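Local coordinates for protein nucleoporin NUP82 (Chaetomium thermophilum, PDB 5CWW) that probably serves as a structural component of the nuclear pore complex, this chain being the protein's N-terminal beta-propeller domain, at residues P45-F57 against P561-L573. Sequence-based numbering, arbitrary orientation.
Sequences PRRTIARRGTEIF and PLAAATSIDDPDL
R51 lies across T566 and I568, its CD 3.4 Å from T566 CG2 and its NE 3.5 Å from I568 CG1, where two neighbouring blades of the beta-propeller face each other. Strands 49-52 and 566-570 belong to separate sheets, from the two ends of the chain, that come together where the ring closes; running 22° apart and 7.9 Å between axes, they pack through side chains. A bend at chi3 (-75°) turns the R51 guanidinium back over I568, and NH2 donates to G53 O at 2.7 Å, tying the arginine to the type II' turn R52-E55 that follows it. Cutting R51 back to an alanine is likely to leave T566 CG2 and I568 without the aliphatic chain they rest on and G53 O without its side-chain donors. Farther along, I49 CD1 and T48 OG1 both press on A563 CB. The one direct backbone hydrogen bond across the segments lies ahead of strand 49-52, A564 N donating to R46 O at 2.9 Å, while a water accepts from I49 N and donates to A564 O. Beyond the turn, T54 CG2 touches L573 CD1 and D570 OD1, and T54 OG1 is hydrogen-bonded to D68 OD1. The same carboxylate holds its own chain: D570 OD2 accepts from D572 N, an Asx turn, from above the carboxylate plane, and from L573 N through its anti lone pair.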
ATOM      1  N   PRO B  45      -8.129  -5.128  -8.971  1.00 67.54           N
ATOM      2  CA  PRO B  45      -8.188  -6.284  -8.069  1.00 65.20           C
ATOM      3  C   PRO B  45      -9.619  -6.715  -7.766  1.00 67.23           C
ATOM      4  O   PRO B  45     -10.544  -5.914  -7.905  1.00 70.59           O
ATOM      5  CB  PRO B  45      -7.491  -5.777  -6.802  1.00 60.88           C
ATOM      6  CG  PRO B  45      -7.667  -4.302  -6.837  1.00 59.34           C
ATOM      7  CD  PRO B  45      -7.646  -3.916  -8.285  1.00 62.27           C
ATOM      8  N   ARG B  46      -9.788  -7.971  -7.364  1.00 65.47           N
ATOM      9  CA  ARG B  46     -11.103  -8.508  -7.036  1.00 64.60           C
ATOM     10  C   ARG B  46     -11.058  -9.288  -5.725  1.00 57.09           C
ATOM     11  O   ARG B  46     -10.930 -10.516  -5.720  1.00 58.38           O
ATOM     12  CB  ARG B  46     -11.616  -9.411  -8.162  1.00 72.46           C
ATOM     13  CG  ARG B  46     -13.048  -9.890  -7.952  1.00 79.82           C
ATOM     14  CD  ARG B  46     -13.484 -10.892  -9.010  1.00 88.48           C
ATOM     15  NE  ARG B  46     -14.883 -11.281  -8.830  1.00 94.70           N
ATOM     16  CZ  ARG B  46     -15.378 -12.492  -9.081  1.00 99.63           C
ATOM     17  NH1 ARG B  46     -14.599 -13.465  -9.536  1.00101.19           N
ATOM     18  NH2 ARG B  46     -16.665 -12.730  -8.878  1.00101.69           N
ATOM     19  N   ARG B  47     -11.165  -8.559  -4.616  1.00 55.48           N
ATOM     20  CA  ARG B  47     -11.257  -9.163  -3.291  1.00 55.12           C
ATOM     21  C   ARG B  47     -12.720  -9.245  -2.876  1.00 53.04           C
ATOM     22  O   ARG B  47     -13.133  -8.644  -1.884  1.00 50.33           O
ATOM     23  CB  ARG B  47     -10.449  -8.356  -2.275  1.00 61.37           C
ATOM     24  CG  ARG B  47      -8.974  -8.262  -2.620  1.00 70.09           C
ATOM     25  CD  ARG B  47      -8.153  -7.704  -1.472  1.00 77.74           C
ATOM     26  NE  ARG B  47      -6.735  -7.640  -1.813  1.00 85.76           N
ATOM     27  CZ  ARG B  47      -5.910  -8.684  -1.789  1.00 93.06           C
ATOM     28  NH1 ARG B  47      -6.356  -9.885  -1.441  1.00 96.37           N
ATOM     29  NH2 ARG B  47      -4.637  -8.530  -2.119  1.00 95.27           N
ATOM     30  N   THR B  48     -13.498  -9.996  -3.646  1.00 54.67           N
ATOM     31  CA  THR B  48     -14.947 -10.001  -3.507  1.00 57.81           C
ATOM     32  C   THR B  48     -15.453 -11.006  -2.469  1.00 59.16           C
ATOM     33  O   THR B  48     -16.663 -11.179  -2.312  1.00 62.37           O
ATOM     34  CB  THR B  48     -15.610 -10.300  -4.860  1.00 61.38           C
ATOM     35  OG1 THR B  48     -14.923 -11.382  -5.498  1.00 62.50           O
ATOM     36  CG2 THR B  48     -15.549  -9.074  -5.760  1.00 62.17           C
ATOM     37  N   ILE B  49     -14.534 -11.660  -1.764  1.00 58.95           N
ATOM     38  CA  ILE B  49     -14.903 -12.589  -0.697  1.00 57.99           C
ATOM     39  C   ILE B  49     -14.192 -12.219   0.600  1.00 57.38           C
ATOM     40  O   ILE B  49     -12.979 -12.008   0.620  1.00 57.50           O
ATOM     41  CB  ILE B  49     -14.568 -14.053  -1.059  1.00 57.13           C
ATOM     42  CG1 ILE B  49     -15.295 -14.462  -2.343  1.00 57.51           C
ATOM     43  CG2 ILE B  49     -14.964 -14.986   0.084  1.00 57.47           C
ATOM     44  CD1 ILE B  49     -14.927 -15.845  -2.860  1.00 58.59           C
ATOM     45  N   ALA B  50     -14.968 -12.138   1.675  1.00 55.23           N
ATOM     46  CA  ALA B  50     -14.443 -11.899   3.016  1.00 53.72           C
ATOM     47  C   ALA B  50     -15.107 -12.873   3.979  1.00 55.82           C
ATOM     48  O   ALA B  50     -16.137 -13.456   3.647  1.00 55.91           O
ATOM     49  CB  ALA B  50     -14.688 -10.461   3.443  1.00 52.82           C
ATOM     50  N   ARG B  51     -14.530 -13.044   5.166  1.00 60.02           N
ATOM     51  CA  ARG B  51     -15.022 -14.054   6.098  1.00 65.48           C
ATOM     52  C   ARG B  51     -14.824 -13.695   7.562  1.00 62.06           C
ATOM     53  O   ARG B  51     -13.992 -12.858   7.911  1.00 60.06           O
ATOM     54  CB  ARG B  51     -14.323 -15.392   5.842  1.00 72.49           C
ATOM     55  CG  ARG B  51     -12.833 -15.375   6.178  1.00 78.24           C
ATOM     56  CD  ARG B  51     -12.235 -16.760   6.112  1.00 85.71           C
ATOM     57  NE  ARG B  51     -12.608 -17.587   7.260  1.00 91.54           N
ATOM     58  CZ  ARG B  51     -11.907 -17.690   8.389  1.00 94.30           C
ATOM     59  NH1 ARG B  51     -10.781 -17.009   8.554  1.00 94.66           N
ATOM     60  NH2 ARG B  51     -12.342 -18.476   9.364  1.00 96.27           N
ATOM     61  N   ARG B  52     -15.606 -14.358   8.406  1.00 61.56           N
ATOM     62  CA  ARG B  52     -15.386 -14.371   9.843  1.00 61.70           C
ATOM     63  C   ARG B  52     -15.877 -15.721  10.347  1.00 63.36           C
ATOM     64  O   ARG B  52     -17.041 -16.077  10.152  1.00 65.98           O
ATOM     65  CB  ARG B  52     -16.104 -13.207  10.535  1.00 61.73           C
ATOM     66  CG  ARG B  52     -17.607 -13.149  10.313  1.00 63.64           C
ATOM     67  CD  ARG B  52     -18.221 -11.953  11.025  1.00 64.76           C
ATOM     68  NE  ARG B  52     -19.679 -12.022  11.054  1.00 68.01           N
ATOM     69  CZ  ARG B  52     -20.459 -11.155  11.692  1.00 70.40           C
ATOM     70  NH1 ARG B  52     -19.927 -10.138  12.360  1.00 69.65           N
ATOM     71  NH2 ARG B  52     -21.776 -11.301  11.664  1.00 72.86           N
ATOM     72  N   GLY B  53     -14.989 -16.479  10.979  1.00 61.65           N
ATOM     73  CA  GLY B  53     -15.299 -17.849  11.346  1.00 63.94           C
ATOM     74  C   GLY B  53     -15.734 -18.627  10.116  1.00 66.54           C
ATOM     75  O   GLY B  53     -15.013 -18.672   9.118  1.00 63.75           O
ATOM     76  N   THR B  54     -16.922 -19.219  10.179  1.00 72.48           N
ATOM     77  CA  THR B  54     -17.466 -19.984   9.060  1.00 76.41           C
ATOM     78  C   THR B  54     -18.406 -19.149   8.188  1.00 75.87           C
ATOM     79  O   THR B  54     -18.939 -19.644   7.194  1.00 78.47           O
ATOM     80  CB  THR B  54     -18.222 -21.231   9.552  1.00 81.93           C
ATOM     81  OG1 THR B  54     -19.260 -20.843  10.460  1.00 84.31           O
ATOM     82  CG2 THR B  54     -17.268 -22.184  10.251  1.00 83.12           C
ATOM     83  N   GLU B  55     -18.609 -17.888   8.560  1.00 73.06           N
ATOM     84  CA  GLU B  55     -19.419 -16.977   7.757  1.00 70.39           C
ATOM     85  C   GLU B  55     -18.583 -16.365   6.640  1.00 69.08           C
ATOM     86  O   GLU B  55     -17.392 -16.102   6.822  1.00 69.42           O
ATOM     87  CB  GLU B  55     -20.009 -15.859   8.620  1.00 68.33           C
ATOM     88  CG  GLU B  55     -20.969 -16.324   9.704  1.00 69.29           C
ATOM     89  CD  GLU B  55     -21.580 -15.163  10.472  1.00 68.57           C
ATOM     90  OE1 GLU B  55     -21.310 -13.998  10.111  1.00 66.27           O
ATOM     91  OE2 GLU B  55     -22.332 -15.416  11.438  1.00 70.86           O
ATOM     92  N   ILE B  56     -19.210 -16.136   5.488  1.00 69.07           N
ATOM     93  CA  ILE B  56     -18.543 -15.460   4.383  1.00 64.98           C
ATOM     94  C   ILE B  56     -19.446 -14.389   3.775  1.00 64.67           C
ATOM     95  O   ILE B  56     -20.672 -14.474   3.851  1.00 65.63           O
ATOM     96  CB  ILE B  56     -18.112 -16.451   3.273  1.00 65.14           C
ATOM     97  CG1 ILE B  56     -19.326 -17.153   2.654  1.00 66.66           C
ATOM     98  CG2 ILE B  56     -17.132 -17.469   3.834  1.00 64.48           C
ATOM     99  CD1 ILE B  56     -18.998 -17.941   1.401  1.00 67.42           C
ATOM    100  N   PHE B  57     -18.814 -13.387   3.175  1.00 61.95           N
ATOM    101  CA  PHE B  57     -19.515 -12.291   2.518  1.00 61.95           C
ATOM    102  C   PHE B  57     -19.039 -12.218   1.075  1.00 61.75           C
ATOM    103  O   PHE B  57     -17.853 -12.022   0.819  1.00 60.04           O
ATOM    104  CB  PHE B  57     -19.263 -10.970   3.245  1.00 60.67           C
ATOM    105  CG  PHE B  57     -19.698 -10.978   4.682  1.00 61.76           C
ATOM    106  CD1 PHE B  57     -18.901 -11.553   5.659  1.00 62.24           C
ATOM    107  CD2 PHE B  57     -20.905 -10.414   5.056  1.00 64.05           C
ATOM    108  CE1 PHE B  57     -19.301 -11.564   6.982  1.00 64.27           C
ATOM    109  CE2 PHE B  57     -21.310 -10.421   6.378  1.00 66.00           C
ATOM    110  CZ  PHE B  57     -20.507 -10.996   7.342  1.00 65.44           C
ATOM    111  N   PRO B 561     -12.307 -13.420 -14.124  1.00 97.47           N
ATOM    112  CA  PRO B 561     -11.404 -13.222 -12.988  1.00 87.87           C
ATOM    113  C   PRO B 561     -11.868 -13.994 -11.759  1.00 84.18           C
ATOM    114  O   PRO B 561     -13.069 -14.207 -11.585  1.00 85.68           O
ATOM    115  CB  PRO B 561     -11.472 -11.714 -12.746  1.00 92.32           C
ATOM    116  CG  PRO B 561     -12.828 -11.331 -13.208  1.00 92.25           C
ATOM    117  CD  PRO B 561     -13.138 -12.229 -14.376  1.00 96.11           C
ATOM    118  N   LEU B 562     -10.921 -14.408 -10.924  1.00 74.47           N
ATOM    119  CA  LEU B 562     -11.240 -15.158  -9.718  1.00 68.72           C
ATOM    120  C   LEU B 562     -11.198 -14.251  -8.498  1.00 63.97           C
ATOM    121  O   LEU B 562     -10.324 -13.390  -8.381  1.00 62.31           O
ATOM    122  CB  LEU B 562     -10.267 -16.326  -9.537  1.00 67.28           C
ATOM    123  CG  LEU B 562     -10.160 -17.306 -10.709  1.00 68.32           C
ATOM    124  CD1 LEU B 562      -9.145 -18.395 -10.397  1.00 67.85           C
ATOM    125  CD2 LEU B 562     -11.515 -17.918 -11.043  1.00 70.66           C
ATOM    126  N   ALA B 563     -12.152 -14.442  -7.596  1.00 62.35           N
ATOM    127  CA  ALA B 563     -12.122 -13.764  -6.311  1.00 60.09           C
ATOM    128  C   ALA B 563     -10.863 -14.182  -5.560  1.00 58.28           C
ATOM    129  O   ALA B 563     -10.490 -15.356  -5.574  1.00 56.70           O
ATOM    130  CB  ALA B 563     -13.364 -14.090  -5.504  1.00 60.57           C
ATOM    131  N   ALA B 564     -10.202 -13.215  -4.929  1.00 58.81           N
ATOM    132  CA  ALA B 564      -8.990 -13.484  -4.167  1.00 58.37           C
ATOM    133  C   ALA B 564      -9.224 -14.626  -3.189  1.00 58.65           C
ATOM    134  O   ALA B 564     -10.222 -14.642  -2.469  1.00 59.74           O
ATOM    135  CB  ALA B 564      -8.540 -12.238  -3.426  1.00 58.09           C
ATOM    136  N   ALA B 565      -8.300 -15.583  -3.185  1.00 57.76           N
ATOM    137  CA  ALA B 565      -8.421 -16.779  -2.361  1.00 58.09           C
ATOM    138  C   ALA B 565      -8.615 -16.423  -0.893  1.00 57.45           C
ATOM    139  O   ALA B 565      -7.942 -15.540  -0.366  1.00 54.52           O
ATOM    140  CB  ALA B 565      -7.194 -17.660  -2.532  1.00 58.34           C
ATOM    141  N   THR B 566      -9.546 -17.112  -0.245  1.00 60.90           N
ATOM    142  CA  THR B 566      -9.822 -16.908   1.171  1.00 64.07           C
ATOM    143  C   THR B 566      -9.569 -18.204   1.928  1.00 65.01           C
ATOM    144  O   THR B 566     -10.272 -19.196   1.731  1.00 66.56           O
ATOM    145  CB  THR B 566     -11.271 -16.446   1.403  1.00 68.44           C
ATOM    146  OG1 THR B 566     -11.543 -15.293   0.594  1.00 69.34           O
ATOM    147  CG2 THR B 566     -11.500 -16.105   2.867  1.00 70.36           C
ATOM    148  N   SER B 567      -8.555 -18.194   2.786  1.00 62.53           N
ATOM    149  CA  SER B 567      -8.180 -19.383   3.540  1.00 63.74           C
ATOM    150  C   SER B 567      -9.041 -19.535   4.789  1.00 64.89           C
ATOM    151  O   SER B 567      -9.246 -18.578   5.536  1.00 62.58           O
ATOM    152  CB  SER B 567      -6.699 -19.328   3.926  1.00 63.53           C
ATOM    153  OG  SER B 567      -6.285 -20.555   4.504  1.00 65.61           O
ATOM    154  N   ILE B 568      -9.540 -20.748   5.001  1.00 68.40           N
ATOM    155  CA  ILE B 568     -10.387 -21.056   6.150  1.00 72.01           C
ATOM    156  C   ILE B 568      -9.930 -22.344   6.820  1.00 73.28           C
ATOM    157  O   ILE B 568      -9.703 -23.352   6.152  1.00 73.99           O
ATOM    158  CB  ILE B 568     -11.867 -21.196   5.740  1.00 75.26           C
ATOM    159  CG1 ILE B 568     -12.254 -20.038   4.815  1.00 72.54           C
ATOM    160  CG2 ILE B 568     -12.751 -21.262   6.986  1.00 79.02           C
ATOM    161  CD1 ILE B 568     -13.747 -19.879   4.554  1.00 73.67           C
ATOM    162  N   ASP B 569      -9.786 -22.298   8.141  1.00 75.01           N
ATOM    163  CA  ASP B 569      -9.392 -23.468   8.919  1.00 77.30           C
ATOM    164  C   ASP B 569     -10.335 -23.649  10.097  1.00 80.94           C
ATOM    165  O   ASP B 569     -10.062 -23.179  11.202  1.00 84.19           O
ATOM    166  CB  ASP B 569      -7.948 -23.340   9.410  1.00 74.27           C
ATOM    167  CG  ASP B 569      -7.473 -24.578  10.154  1.00 74.78           C
ATOM    168  OD1 ASP B 569      -7.922 -25.690   9.810  1.00 76.44           O
ATOM    169  OD2 ASP B 569      -6.651 -24.440  11.085  1.00 74.39           O
ATOM    170  N   ASP B 570     -11.446 -24.332   9.847  1.00 81.33           N
ATOM    171  CA  ASP B 570     -12.459 -24.574  10.865  1.00 83.38           C
ATOM    172  C   ASP B 570     -12.364 -26.017  11.363  1.00 88.60           C
ATOM    173  O   ASP B 570     -12.086 -26.920  10.578  1.00 85.82           O
ATOM    174  CB  ASP B 570     -13.851 -24.288  10.299  1.00 84.21           C
ATOM    175  CG  ASP B 570     -14.955 -24.595  11.285  1.00 89.98           C
ATOM    176  OD1 ASP B 570     -15.312 -23.697  12.075  1.00 91.40           O
ATOM    177  OD2 ASP B 570     -15.466 -25.735  11.273  1.00 93.80           O
ATOM    178  N   PRO B 571     -12.589 -26.241  12.669  1.00 96.86           N
ATOM    179  CA  PRO B 571     -12.503 -27.610  13.193  1.00104.49           C
ATOM    180  C   PRO B 571     -13.572 -28.550  12.637  1.00106.61           C
ATOM    181  O   PRO B 571     -13.325 -29.752  12.541  1.00111.33           O
ATOM    182  CB  PRO B 571     -12.685 -27.420  14.705  1.00107.97           C
ATOM    183  CG  PRO B 571     -13.361 -26.103  14.852  1.00106.35           C
ATOM    184  CD  PRO B 571     -12.818 -25.263  13.746  1.00101.66           C
ATOM    185  N   ASP B 572     -14.735 -28.013  12.277  1.00104.05           N
ATOM    186  CA  ASP B 572     -15.835 -28.834  11.777  1.00105.24           C
ATOM    187  C   ASP B 572     -15.820 -28.950  10.254  1.00101.38           C
ATOM    188  O   ASP B 572     -15.967 -30.044   9.710  1.00100.71           O
ATOM    189  CB  ASP B 572     -17.178 -28.263  12.239  1.00109.71           C
ATOM    190  CG  ASP B 572     -17.312 -28.231  13.750  1.00115.72           C
ATOM    191  OD1 ASP B 572     -16.725 -29.107  14.421  1.00118.74           O
ATOM    192  OD2 ASP B 572     -18.006 -27.331  14.268  1.00117.49           O
ATOM    193  N   LEU B 573     -15.650 -27.821   9.569  1.00 98.75           N
ATOM    194  CA  LEU B 573     -15.653 -27.806   8.108  1.00 98.57           C
ATOM    195  C   LEU B 573     -14.295 -28.217   7.544  1.00 94.73           C
ATOM    196  O   LEU B 573     -14.211 -28.737   6.432  1.00 95.91           O
ATOM    197  CB  LEU B 573     -16.036 -26.420   7.588  1.00 96.80           C
ATOM    198  CG  LEU B 573     -17.475 -25.976   7.856  1.00 99.25           C
ATOM    199  CD1 LEU B 573     -17.656 -24.516   7.471  1.00 97.25           C
ATOM    200  CD2 LEU B 573     -18.468 -26.854   7.105  1.00102.15           C
TER
HETATM  201  O   HOH W   1     -11.664 -12.134  -1.889  1.00 51.20           O